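Local coordinates for protein 24-sterol C-methyltransferase (PDB 6F5Z) that probably transfers methyl groups from S-adenosyl-L-methionine as the catalytic partner of the activator Trm112 in an archaeal holoenzyme, at residues E6-A11 against D69-M74; Y51-L56 against L87-G92; D105-M110 against G134-A139; L177-Q182 against L219-V224. All blocks are in the same frame, centred on the assembly; numbering follows the deposited sequence.

Overall arrangement
Contacts 1, 2 and 3 all touch SAH, while contact 4 extends the sheet to its far edge. Contacts 2 to 4 reach one mixed seven-stranded sheet of order 3-2-1-4-5-7-6, the class I methyltransferase fold, and contact 1 sits at the end of its strand 64-69. Along the chain contacts 1 and 2 interleave; contacts 3 and 4 then follow. Contact 1 (6-11 with 69-74) lies about 14 Å, centre to centre, from contact 2 (51-56 with 87-92), and Asp69 backbone pairs with Leu90 and Gly92. Contact 3 joins strands 104-110 and 134-140, and contact 4, about 9 Å on between centres, adds 218-224 and 178-185. Contact 3 touches both SAH and the second subunit, which contact 4 also meets.

Contact 1 (E6-A11 against D69-M74); sequences EFDAWA and DGSPEM. With SAH (S-adenosyl-L-homocysteine), chain G.
Met74 fills the tight part of this contact. Its chain bends at both chi2 (67°) and chi3, so that the methyl CE comes up against helix 6-11, 3.6 Å from the carbonyl oxygen of Phe7, and also touches Trp10 CB, while SD packs on Ala11 CB. Close by, Phe7 lays one ring face over the ribose of SAH, with C2' 3.4 Å above the ring plane and offset toward the rim; the CG methylene of Glu6 covers the opposite face. Both ribose hydroxyls are gripped by one carboxylate: SAH O2' donates to Asp69 OD1 over 2.6 Å, and O3' to Asp69 OD2 over 2.7 Å. An acidic residue at the end of the second strand, holding the ribose in this way, is a hallmark of class I Rossmann-like methyltransferases. Asp69 OD1 also takes the N-H of Ser71 on its anti lone pair, an Asx turn that holds the carboxylate in place. Ser71 in turn caps helix 72-80, its OG accepting from Met74 N (3.1 Å) and donating to Asp8 OD1 (2.8 Å). The partly exposed side is mainly polar instead. There the Asp8 and Glu73 carboxylates cross with their planes 52° apart, and Asp8 OD2 approaches Glu73 OE1 to 3.0 Å without bonding. Arg4, in a salt bridge to Glu73 OE2 and a weak, long ion pair with Asp8 OD2, probably offsets this repulsion.

Contact 2 (Y51-L56 against L87-G92); sequences YALRAL and LSFLVG. With SAH (S-adenosyl-L-homocysteine), chain G.
The Tyr51 ring meets SAH by its edge, with the carboxylate carbon C of the cofactor in the ring plane and 3.4 Å from CE2. Its hydroxyl then donates to the carboxylate oxygen O of SAH, Tyr51 OH to SAH O being 2.7 Å. A second flat group, the guanidinium of Arg54, has Tyr51 CA 3.4 Å above one face, offset toward the rim; its NH1 is held by Ser49 O and Thr82 OG1. The Phe89 ring, the third, meets the tip of Leu53 obliquely. In this Rossmann-like methyltransferase fold, helix 51-60 follows the first strand, 41-45, and covers one face of the sheet. It runs nearly antiparallel to the edge strand 87-91, at 165° and 9.6 Å between the axes of the segments.

Tyr51 reaches the ligand with CG in the crowded position between the backbone N and the carbonyl carbon (chi1 72°), turned from the strand and toward the cofactor. Leu53 turns the other way. Its CD1 comes tip to tip with Phe89 CE1 at 4.1 Å, and beyond that pair Leu53 continues onto Val42 and Asp44 of strand 41-45, while Phe89 is packed against helix 72-80. The Trm112 activator chain, a UPF0434 family protein, adds backbone hydrogen bonds to Val91 at the edge of the sheet. At the opposite end of the strand, Leu87 sets its two methyls against the helix: CD1 lies 3.6 Å from Leu53 O and 3.9 Å from Arg54 CG.

Contact 3 (D105-M110 against G134-A139); sequences DHVWSM and GTFYCA. With SAH (S-adenosyl-L-homocysteine), chain G.
Met110 O, at the end of its strand, accepts from the amine N of SAH at 2.9 Å, so this strand pair reaches directly into the cofactor site. One shell out, strands 106-110 and 134-139 run parallel, the fourth and fifth of the methyltransferase sheet. Val107 N to Thr135 O, Tyr137 N to Val107 O, Ser109 N to Tyr137 O and Ala139 N to Ser109 O are the main rungs, each met nearly along the C=O axis. On the face of Met110, its chain bends at chi2 (69°) and brings SD to 3.4 Å from Ala139 CB, and Trp108 crosses Tyr137 at about a right angle, CE3 lying 3.7 Å from Tyr137 CB. Farther along, the His106 ring lies beside Thr135, with Thr135 CB in its plane at the edge. An alanine at His106 takes away this edge contact and the ring's packing on Met34 and Asp40, and would probably leave this end of the face less well filled. On the other face, the Phe136 ring has Val107 O and Ser109 CB at its edge, and its CD1 lies 3.7 Å from Val107 CG1. Water 1 donates to Ser109 OG (2.9 Å) and to Ala139 O (3.1 Å), joining the two strands, and Ser109 OG is also hydrogen-bonded to Leu45 O. Met110 O, facing an amine that is likely to be charged, would probably favour its protonated form.

Contact 4 (L177-Q182 against L219-V224); sequences LHVAEQ and LLTVGV
Strands 178-182 and 219-224 pair antiparallel, with a beta bulge at Ala180, where the register slips by one residue between Val179 and Glu181. Before it His178 and Val224 form a hydrogen-bonded pair, and after it Val222 N donates to Glu181 O at 2.9 Å. At the bulge Ala180 N donates to Val222 O from 27° above the carbonyl plane, and Glu181 N is buried with no partner. Ala180 CB rests against Val222 CG1 and Val224 CG2, the latter 4.1 Å away, on the side where the second subunit packs. Strand 218-224 is the antiparallel seventh strand of the class I methyltransferase fold, between 134-140 and the edge strand 178-185. Gln182, extended with CG anti to the backbone N (chi1 -174°), lies beside Thr221 and donates from NE2 to Thr221 OG1 at 2.9 Å, almost straight at 173°. Its CG meets Leu219 CD1 at 3.7 Å, while NE2 also serves His165 O and OE1 takes Arg169. An alanine at Gln182 removes these links between Thr221 and helix 165-174, and would probably loosen the packing of Leu219 and of the helix on the strand. Glu181 bends at chi2 and passes across Leu220, Glu181 OE2 lying 3.8 Å from Leu220 CD2. Its salt bridge to Arg33 probably offsets the nearby Glu181 carboxylate of the second subunit, and the closeness of two acids may also raise one's proton affinity.

Contact 1 (E6-A11 against D69-M74)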
# COMPACT_ATOMS: atom_id res chain seq x y z
N GLU B 6 -11.68 -23.35 20.44
CA GLU B 6 -12.31 -22.95 19.18
C GLU B 6 -11.55 -23.43 17.95
O GLU B 6 -12.18 -23.80 16.96
CB GLU B 6 -12.46 -21.42 19.13
CG GLU B 6 -13.19 -20.87 17.91
CD GLU B 6 -14.71 -20.95 17.92
OE1 GLU B 6 -15.32 -20.85 19.01
OE2 GLU B 6 -15.29 -21.06 16.82
N PHE B 7 -10.19 -23.37 17.98
CA PHE B 7 -9.45 -23.69 16.77
C PHE B 7 -8.77 -25.06 16.70
O PHE B 7 -8.20 -25.38 15.66
CB PHE B 7 -8.43 -22.57 16.48
CG PHE B 7 -9.16 -21.30 16.10
CD1 PHE B 7 -9.62 -21.11 14.80
CD2 PHE B 7 -9.42 -20.33 17.05
CE1 PHE B 7 -10.35 -19.95 14.47
CE2 PHE B 7 -10.12 -19.16 16.70
CZ PHE B 7 -10.56 -18.98 15.42
N ASP B 8 -8.85 -25.91 17.74
CA ASP B 8 -8.20 -27.23 17.64
C ASP B 8 -8.87 -28.12 16.58
O ASP B 8 -8.16 -28.83 15.85
CB ASP B 8 -8.08 -27.93 19.00
CG ASP B 8 -6.98 -27.37 19.91
OD1 ASP B 8 -6.19 -26.48 19.45
OD2 ASP B 8 -6.91 -27.80 21.09
N ALA B 9 -10.21 -27.99 16.39
CA ALA B 9 -10.91 -28.75 15.34
C ALA B 9 -10.50 -28.24 13.95
O ALA B 9 -10.50 -29.00 12.98
CB ALA B 9 -12.42 -28.61 15.52
N TRP B 10 -10.06 -26.97 13.88
CA TRP B 10 -9.58 -26.42 12.62
C TRP B 10 -8.17 -26.90 12.29
O TRP B 10 -7.72 -26.73 11.14
CB TRP B 10 -9.66 -24.89 12.64
CG TRP B 10 -11.06 -24.38 12.49
CD1 TRP B 10 -11.84 -23.84 13.47
CD2 TRP B 10 -11.86 -24.40 11.30
NE1 TRP B 10 -13.06 -23.47 12.95
CE2 TRP B 10 -13.10 -23.80 11.62
CE3 TRP B 10 -11.63 -24.82 9.98
CZ2 TRP B 10 -14.12 -23.65 10.67
CZ3 TRP B 10 -12.64 -24.66 9.04
CH2 TRP B 10 -13.87 -24.08 9.39
N ALA B 11 -7.46 -27.46 13.29
CA ALA B 11 -6.11 -28.01 13.13
C ALA B 11 -6.18 -29.54 12.83
O ALA B 11 -5.19 -30.15 12.44
CB ALA B 11 -5.30 -27.76 14.39
N ASP B 69 0.52 -18.55 17.16
CA ASP B 69 -0.86 -19.04 17.15
C ASP B 69 -1.22 -19.41 18.57
O ASP B 69 -0.37 -19.83 19.35
CB ASP B 69 -1.06 -20.21 16.20
CG ASP B 69 -2.48 -20.28 15.72
OD1 ASP B 69 -3.34 -20.80 16.49
OD2 ASP B 69 -2.75 -19.80 14.61
N GLY B 70 -2.47 -19.20 18.94
CA GLY B 70 -2.92 -19.56 20.28
C GLY B 70 -3.27 -21.04 20.41
O GLY B 70 -3.57 -21.50 21.51
N SER B 71 -3.29 -21.78 19.28
CA SER B 71 -3.58 -23.21 19.24
C SER B 71 -2.28 -24.01 19.14
O SER B 71 -1.63 -24.00 18.08
CB SER B 71 -4.51 -23.56 18.07
OG SER B 71 -4.50 -24.95 17.80
N PRO B 72 -1.89 -24.77 20.20
CA PRO B 72 -0.66 -25.59 20.10
C PRO B 72 -0.69 -26.60 18.97
O PRO B 72 0.34 -26.81 18.32
CB PRO B 72 -0.57 -26.26 21.49
CG PRO B 72 -1.37 -25.35 22.39
CD PRO B 72 -2.50 -24.87 21.53
N GLU B 73 -1.86 -27.20 18.68
CA GLU B 73 -2.02 -28.17 17.58
C GLU B 73 -1.77 -27.49 16.22
O GLU B 73 -1.15 -28.07 15.32
CB GLU B 73 -3.44 -28.78 17.60
CG GLU B 73 -3.66 -29.79 18.72
CD GLU B 73 -4.18 -29.26 20.04
OE1 GLU B 73 -4.88 -30.04 20.74
OE2 GLU B 73 -3.90 -28.09 20.39
N MET B 74 -2.26 -26.24 16.08
CA MET B 74 -2.07 -25.49 14.85
C MET B 74 -0.58 -25.26 14.55
O MET B 74 -0.16 -25.51 13.41
CB MET B 74 -2.80 -24.14 14.94
CG MET B 74 -3.08 -23.54 13.62
SD MET B 74 -4.28 -24.41 12.56
CE MET B 74 -5.87 -23.90 13.33
N SAH G . -3.92 -17.17 8.90
CA SAH G . -4.44 -18.54 8.67
CB SAH G . -5.40 -19.07 9.81
CG SAH G . -6.69 -18.26 9.93
SD SAH G . -7.76 -18.94 11.25
C SAH G . -5.17 -18.67 7.31
O SAH G . -5.17 -17.58 6.59
OXT SAH G . -5.67 -19.71 6.94
C5' SAH G . -7.35 -17.92 12.69
C4' SAH G . -6.06 -18.34 13.38
O4' SAH G . -5.80 -17.38 14.43
C3' SAH G . -6.21 -19.71 14.06
O3' SAH G . -5.13 -20.59 13.74
C2' SAH G . -6.38 -19.36 15.54
O2' SAH G . -5.92 -20.35 16.46
C1' SAH G . -5.58 -18.05 15.66
N9 SAH G . -6.02 -17.17 16.74
C8 SAH G . -7.29 -16.68 16.94
N7 SAH G . -7.39 -15.86 17.96
C5 SAH G . -6.09 -15.81 18.47
C6 SAH G . -5.52 -15.11 19.56
N6 SAH G . -6.22 -14.34 20.40
N1 SAH G . -4.20 -15.28 19.79
C2 SAH G . -3.50 -16.11 19.00
N3 SAH G . -3.93 -16.81 17.94
C4 SAH G . -5.24 -16.61 17.72

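Contact 2 (Y51-L56 against L87-G92)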
# COMPACT_ATOMS: atom_id res chain seq x y z
N TYR B 51 1.30 -21.05 5.97
CA TYR B 51 1.55 -20.86 4.54
C TYR B 51 2.07 -19.48 4.17
O TYR B 51 2.78 -19.35 3.17
CB TYR B 51 0.30 -21.23 3.71
CG TYR B 51 -0.82 -20.22 3.84
CD1 TYR B 51 -0.86 -19.07 3.04
CD2 TYR B 51 -1.83 -20.38 4.80
CE1 TYR B 51 -1.88 -18.13 3.16
CE2 TYR B 51 -2.84 -19.43 4.94
CZ TYR B 51 -2.86 -18.30 4.13
OH TYR B 51 -3.82 -17.33 4.30
N ALA B 52 1.65 -18.44 4.92
CA ALA B 52 2.06 -17.10 4.54
C ALA B 52 3.56 -16.93 4.70
O ALA B 52 4.19 -16.29 3.86
CB ALA B 52 1.34 -16.09 5.40
N LEU B 53 4.14 -17.48 5.78
CA LEU B 53 5.58 -17.40 5.97
C LEU B 53 6.31 -18.17 4.89
O LEU B 53 7.33 -17.72 4.38
CB LEU B 53 6.02 -17.90 7.34
CG LEU B 53 5.53 -17.06 8.51
CD1 LEU B 53 5.93 -17.73 9.82
CD2 LEU B 53 6.14 -15.63 8.46
N ARG B 54 5.82 -19.37 4.55
CA ARG B 54 6.48 -20.14 3.50
C ARG B 54 6.40 -19.42 2.16
O ARG B 54 7.39 -19.40 1.43
CB ARG B 54 5.88 -21.55 3.38
CG ARG B 54 6.24 -22.40 4.58
CD ARG B 54 5.80 -23.89 4.47
NE ARG B 54 4.35 -24.04 4.32
CZ ARG B 54 3.50 -24.09 5.34
NH1 ARG B 54 3.95 -24.03 6.60
NH2 ARG B 54 2.20 -24.23 5.13
N ALA B 55 5.26 -18.78 1.84
CA ALA B 55 5.10 -18.01 0.61
C ALA B 55 6.02 -16.80 0.60
O ALA B 55 6.66 -16.52 -0.43
CB ALA B 55 3.65 -17.55 0.44
N LEU B 56 6.16 -16.11 1.76
CA LEU B 56 7.06 -14.96 1.79
C LEU B 56 8.51 -15.37 1.63
O LEU B 56 9.30 -14.63 1.03
CB LEU B 56 6.86 -14.15 3.05
CG LEU B 56 5.55 -13.34 3.09
CD1 LEU B 56 5.32 -12.76 4.49
CD2 LEU B 56 5.52 -12.25 2.00
N LEU B 87 12.12 -20.44 9.54
CA LEU B 87 10.73 -20.11 9.87
C LEU B 87 10.41 -20.91 11.11
O LEU B 87 10.52 -22.14 11.09
CB LEU B 87 9.77 -20.43 8.70
CG LEU B 87 10.09 -19.80 7.35
CD1 LEU B 87 9.13 -20.29 6.24
CD2 LEU B 87 10.12 -18.26 7.42
N SER B 88 10.05 -20.23 12.17
CA SER B 88 9.76 -20.88 13.44
C SER B 88 8.35 -20.59 13.86
O SER B 88 7.70 -19.69 13.30
CB SER B 88 10.69 -20.35 14.52
OG SER B 88 10.47 -18.96 14.73
N PHE B 89 7.85 -21.40 14.80
CA PHE B 89 6.48 -21.33 15.29
C PHE B 89 6.44 -21.32 16.79
O PHE B 89 7.30 -21.89 17.47
CB PHE B 89 5.66 -22.50 14.70
CG PHE B 89 5.62 -22.41 13.19
CD1 PHE B 89 4.74 -21.53 12.56
CD2 PHE B 89 6.54 -23.11 12.41
CE1 PHE B 89 4.76 -21.38 11.16
CE2 PHE B 89 6.56 -22.96 11.01
CZ PHE B 89 5.66 -22.11 10.40
N LEU B 90 5.44 -20.62 17.34
CA LEU B 90 5.31 -20.48 18.79
C LEU B 90 3.85 -20.31 19.17
O LEU B 90 3.02 -19.84 18.36
CB LEU B 90 6.14 -19.26 19.31
CG LEU B 90 5.69 -17.86 18.83
CD1 LEU B 90 5.96 -16.82 19.89
CD2 LEU B 90 6.39 -17.43 17.53
N VAL B 91 3.55 -20.70 20.39
CA VAL B 91 2.22 -20.49 20.96
C VAL B 91 2.25 -19.11 21.61
O VAL B 91 3.15 -18.80 22.40
CB VAL B 91 1.81 -21.60 21.98
CG1 VAL B 91 0.32 -21.50 22.35
CG2 VAL B 91 2.10 -22.99 21.40
N GLY B 92 1.25 -18.29 21.32
CA GLY B 92 1.15 -16.98 21.92
C GLY B 92 -0.25 -16.42 21.79
O GLY B 92 -1.14 -17.07 21.21
N SAH G . -3.92 -17.17 8.90
CA SAH G . -4.44 -18.54 8.67
CB SAH G . -5.40 -19.07 9.81
CG SAH G . -6.69 -18.26 9.93
SD SAH G . -7.76 -18.94 11.25
C SAH G . -5.17 -18.67 7.31
O SAH G . -5.17 -17.58 6.59
OXT SAH G . -5.67 -19.71 6.94
C5' SAH G . -7.35 -17.92 12.69
C4' SAH G . -6.06 -18.34 13.38
O4' SAH G . -5.80 -17.38 14.43
C3' SAH G . -6.21 -19.71 14.06
O3' SAH G . -5.13 -20.59 13.74
C2' SAH G . -6.38 -19.36 15.54
O2' SAH G . -5.92 -20.35 16.46
C1' SAH G . -5.58 -18.05 15.66
N9 SAH G . -6.02 -17.17 16.74
C8 SAH G . -7.29 -16.68 16.94
N7 SAH G . -7.39 -15.86 17.96
C5 SAH G . -6.09 -15.81 18.47
C6 SAH G . -5.52 -15.11 19.56
N6 SAH G . -6.22 -14.34 20.40
N1 SAH G . -4.20 -15.28 19.79
C2 SAH G . -3.50 -16.11 19.00
N3 SAH G . -3.93 -16.81 17.94
C4 SAH G . -5.24 -16.61 17.72

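Contact 3 (D105-M110 against G134-A139)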
# COMPACT_ATOMS: atom_id res chain seq x y z
N ASP B 105 10.45 -6.53 11.14
CA ASP B 105 10.34 -5.68 9.95
C ASP B 105 8.91 -5.55 9.45
O ASP B 105 8.52 -4.47 9.01
CB ASP B 105 11.24 -6.20 8.83
CG ASP B 105 12.72 -6.16 9.21
OD1 ASP B 105 13.24 -5.05 9.43
OD2 ASP B 105 13.31 -7.23 9.44
N HIS B 106 8.13 -6.67 9.46
CA HIS B 106 6.74 -6.61 9.01
C HIS B 106 5.91 -7.61 9.77
O HIS B 106 6.42 -8.64 10.23
CB HIS B 106 6.60 -6.92 7.51
CG HIS B 106 7.45 -6.07 6.63
ND1 HIS B 106 8.70 -6.50 6.19
CD2 HIS B 106 7.22 -4.81 6.21
CE1 HIS B 106 9.19 -5.48 5.50
NE2 HIS B 106 8.36 -4.44 5.49
N VAL B 107 4.62 -7.29 9.91
CA VAL B 107 3.66 -8.21 10.55
C VAL B 107 2.57 -8.46 9.50
O VAL B 107 2.08 -7.53 8.85
CB VAL B 107 3.05 -7.57 11.82
CG1 VAL B 107 1.94 -8.45 12.41
CG2 VAL B 107 4.13 -7.34 12.87
N TRP B 108 2.17 -9.74 9.37
CA TRP B 108 1.11 -10.20 8.50
C TRP B 108 0.05 -10.87 9.36
O TRP B 108 0.38 -11.58 10.31
CB TRP B 108 1.68 -11.28 7.54
CG TRP B 108 0.63 -12.14 6.89
CD1 TRP B 108 0.17 -13.35 7.34
CD2 TRP B 108 -0.14 -11.82 5.72
NE1 TRP B 108 -0.82 -13.83 6.48
CE2 TRP B 108 -1.05 -12.89 5.50
CE3 TRP B 108 -0.16 -10.72 4.83
CZ2 TRP B 108 -1.88 -12.94 4.38
CZ3 TRP B 108 -1.02 -10.74 3.75
CH2 TRP B 108 -1.90 -11.83 3.56
N SER B 109 -1.21 -10.67 9.01
CA SER B 109 -2.27 -11.44 9.64
C SER B 109 -3.41 -11.63 8.64
O SER B 109 -3.90 -10.66 8.06
CB SER B 109 -2.72 -10.80 10.94
OG SER B 109 -3.75 -11.56 11.55
N MET B 110 -3.86 -12.87 8.46
CA MET B 110 -4.99 -13.15 7.56
C MET B 110 -6.05 -13.93 8.36
O MET B 110 -5.73 -14.96 9.00
CB MET B 110 -4.54 -14.00 6.36
CG MET B 110 -5.66 -14.60 5.53
SD MET B 110 -6.58 -13.33 4.64
CE MET B 110 -7.61 -14.32 3.53
N GLY B 134 8.28 -0.09 9.36
CA GLY B 134 7.79 -1.45 9.13
C GLY B 134 6.29 -1.45 8.87
O GLY B 134 5.61 -0.50 9.27
N THR B 135 5.77 -2.54 8.26
CA THR B 135 4.36 -2.55 7.89
C THR B 135 3.57 -3.64 8.56
O THR B 135 4.14 -4.64 9.01
CB THR B 135 4.14 -2.71 6.36
OG1 THR B 135 4.46 -4.05 5.95
CG2 THR B 135 4.92 -1.66 5.54
N PHE B 136 2.28 -3.36 8.72
CA PHE B 136 1.31 -4.36 9.18
C PHE B 136 0.34 -4.54 8.02
O PHE B 136 -0.35 -3.58 7.63
CB PHE B 136 0.56 -3.88 10.46
CG PHE B 136 -0.58 -4.79 10.89
CD1 PHE B 136 -0.45 -6.18 10.81
CD2 PHE B 136 -1.74 -4.26 11.44
CE1 PHE B 136 -1.49 -7.01 11.21
CE2 PHE B 136 -2.75 -5.09 11.89
CZ PHE B 136 -2.63 -6.46 11.78
N TYR B 137 0.22 -5.80 7.53
CA TYR B 137 -0.73 -6.18 6.49
C TYR B 137 -1.84 -6.97 7.19
O TYR B 137 -1.59 -8.09 7.66
CB TYR B 137 -0.02 -7.03 5.41
CG TYR B 137 0.56 -6.17 4.31
CD1 TYR B 137 1.62 -5.30 4.56
CD2 TYR B 137 0.05 -6.23 3.02
CE1 TYR B 137 2.10 -4.44 3.57
CE2 TYR B 137 0.54 -5.39 2.01
CZ TYR B 137 1.55 -4.49 2.30
OH TYR B 137 1.99 -3.64 1.30
N CYS B 138 -3.04 -6.36 7.28
CA CYS B 138 -4.16 -6.93 8.00
C CYS B 138 -5.24 -7.31 6.99
O CYS B 138 -5.90 -6.42 6.44
CB CYS B 138 -4.68 -5.87 8.97
SG CYS B 138 -6.06 -6.43 9.98
N ALA B 139 -5.42 -8.64 6.77
CA ALA B 139 -6.38 -9.08 5.76
C ALA B 139 -7.50 -9.82 6.49
O ALA B 139 -7.21 -10.71 7.32
CB ALA B 139 -5.71 -10.00 4.76
N SAH G . -3.92 -17.17 8.90
CA SAH G . -4.44 -18.54 8.67
CB SAH G . -5.40 -19.07 9.81
CG SAH G . -6.69 -18.26 9.93
SD SAH G . -7.76 -18.94 11.25
C SAH G . -5.17 -18.67 7.31
O SAH G . -5.17 -17.58 6.59
OXT SAH G . -5.67 -19.71 6.94
C5' SAH G . -7.35 -17.92 12.69
C4' SAH G . -6.06 -18.34 13.38
O4' SAH G . -5.80 -17.38 14.43
C3' SAH G . -6.21 -19.71 14.06
O3' SAH G . -5.13 -20.59 13.74
C2' SAH G . -6.38 -19.36 15.54
O2' SAH G . -5.92 -20.35 16.46
C1' SAH G . -5.58 -18.05 15.66
N9 SAH G . -6.02 -17.17 16.74
C8 SAH G . -7.29 -16.68 16.94
N7 SAH G . -7.39 -15.86 17.96
C5 SAH G . -6.09 -15.81 18.47
C6 SAH G . -5.52 -15.11 19.56
N6 SAH G . -6.22 -14.34 20.40
N1 SAH G . -4.20 -15.28 19.79
C2 SAH G . -3.50 -16.11 19.00
N3 SAH G . -3.93 -16.81 17.94
C4 SAH G . -5.24 -16.61 17.72
O HOH W 1 -6.24 -11.06 10.20

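Contact 4 (L177-Q182 against L219-V224)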
# COMPACT_ATOMS: atom_id res chain seq x y z
N LEU B 177 -0.42 3.86 13.86
CA LEU B 177 0.03 3.42 12.54
C LEU B 177 -0.48 4.38 11.47
O LEU B 177 -1.65 4.79 11.51
CB LEU B 177 -0.56 2.02 12.22
CG LEU B 177 -0.14 0.90 13.17
CD1 LEU B 177 -0.98 -0.39 12.95
CD2 LEU B 177 1.37 0.58 13.01
N HIS B 178 0.35 4.67 10.47
CA HIS B 178 -0.14 5.47 9.34
C HIS B 178 -0.81 4.51 8.37
O HIS B 178 -0.24 3.46 8.09
CB HIS B 178 1.03 6.10 8.59
CG HIS B 178 1.86 7.03 9.41
ND1 HIS B 178 3.24 6.89 9.49
CD2 HIS B 178 1.47 8.08 10.16
CE1 HIS B 178 3.65 7.88 10.26
NE2 HIS B 178 2.62 8.62 10.69
N VAL B 179 -1.97 4.87 7.83
CA VAL B 179 -2.64 3.97 6.86
C VAL B 179 -2.07 4.28 5.48
O VAL B 179 -2.20 5.41 4.98
CB VAL B 179 -4.17 4.14 6.90
CG1 VAL B 179 -4.86 3.28 5.84
CG2 VAL B 179 -4.72 3.81 8.28
N ALA B 180 -1.48 3.25 4.85
CA ALA B 180 -0.85 3.44 3.53
C ALA B 180 -1.71 3.00 2.36
O ALA B 180 -1.49 3.46 1.24
CB ALA B 180 0.48 2.70 3.47
N GLU B 181 -2.64 2.07 2.62
CA GLU B 181 -3.42 1.48 1.57
C GLU B 181 -4.59 0.78 2.21
O GLU B 181 -4.47 0.25 3.32
CB GLU B 181 -2.55 0.42 0.86
CG GLU B 181 -3.14 -0.09 -0.43
CD GLU B 181 -3.59 -1.53 -0.42
OE1 GLU B 181 -4.76 -1.79 -0.05
OE2 GLU B 181 -2.80 -2.41 -0.83
N GLN B 182 -5.71 0.76 1.50
CA GLN B 182 -6.82 -0.07 1.96
C GLN B 182 -7.58 -0.52 0.72
O GLN B 182 -7.86 0.31 -0.14
CB GLN B 182 -7.71 0.64 2.96
CG GLN B 182 -8.76 -0.35 3.51
CD GLN B 182 -9.67 0.29 4.52
OE1 GLN B 182 -10.36 1.26 4.15
NE2 GLN B 182 -9.67 -0.20 5.77
N LEU B 219 -10.91 -7.81 2.78
CA LEU B 219 -10.48 -6.44 3.04
C LEU B 219 -9.00 -6.47 3.47
O LEU B 219 -8.62 -7.25 4.35
CB LEU B 219 -11.33 -5.88 4.21
CG LEU B 219 -10.79 -4.57 4.87
CD1 LEU B 219 -10.82 -3.42 3.90
CD2 LEU B 219 -11.68 -4.18 6.06
N LEU B 220 -8.17 -5.61 2.87
CA LEU B 220 -6.79 -5.48 3.28
C LEU B 220 -6.56 -4.06 3.73
O LEU B 220 -6.87 -3.14 2.97
CB LEU B 220 -5.82 -5.79 2.12
CG LEU B 220 -4.34 -5.45 2.38
CD1 LEU B 220 -3.74 -6.40 3.47
CD2 LEU B 220 -3.52 -5.58 1.06
N THR B 221 -5.98 -3.89 4.96
CA THR B 221 -5.59 -2.54 5.39
C THR B 221 -4.11 -2.63 5.72
O THR B 221 -3.67 -3.57 6.38
CB THR B 221 -6.38 -2.11 6.65
OG1 THR B 221 -7.79 -2.34 6.44
CG2 THR B 221 -6.17 -0.61 6.99
N VAL B 222 -3.32 -1.66 5.23
CA VAL B 222 -1.86 -1.64 5.43
C VAL B 222 -1.49 -0.45 6.30
O VAL B 222 -1.88 0.68 5.97
CB VAL B 222 -1.14 -1.53 4.08
CG1 VAL B 222 0.38 -1.43 4.24
CG2 VAL B 222 -1.49 -2.76 3.21
N GLY B 223 -0.80 -0.71 7.41
CA GLY B 223 -0.34 0.33 8.32
C GLY B 223 1.18 0.38 8.38
O GLY B 223 1.85 -0.62 8.12
N VAL B 224 1.73 1.58 8.62
CA VAL B 224 3.17 1.76 8.71
C VAL B 224 3.49 2.31 10.10
O VAL B 224 2.81 3.24 10.57
CB VAL B 224 3.69 2.72 7.61
CG1 VAL B 224 5.17 3.03 7.84
CG2 VAL B 224 3.51 2.10 6.24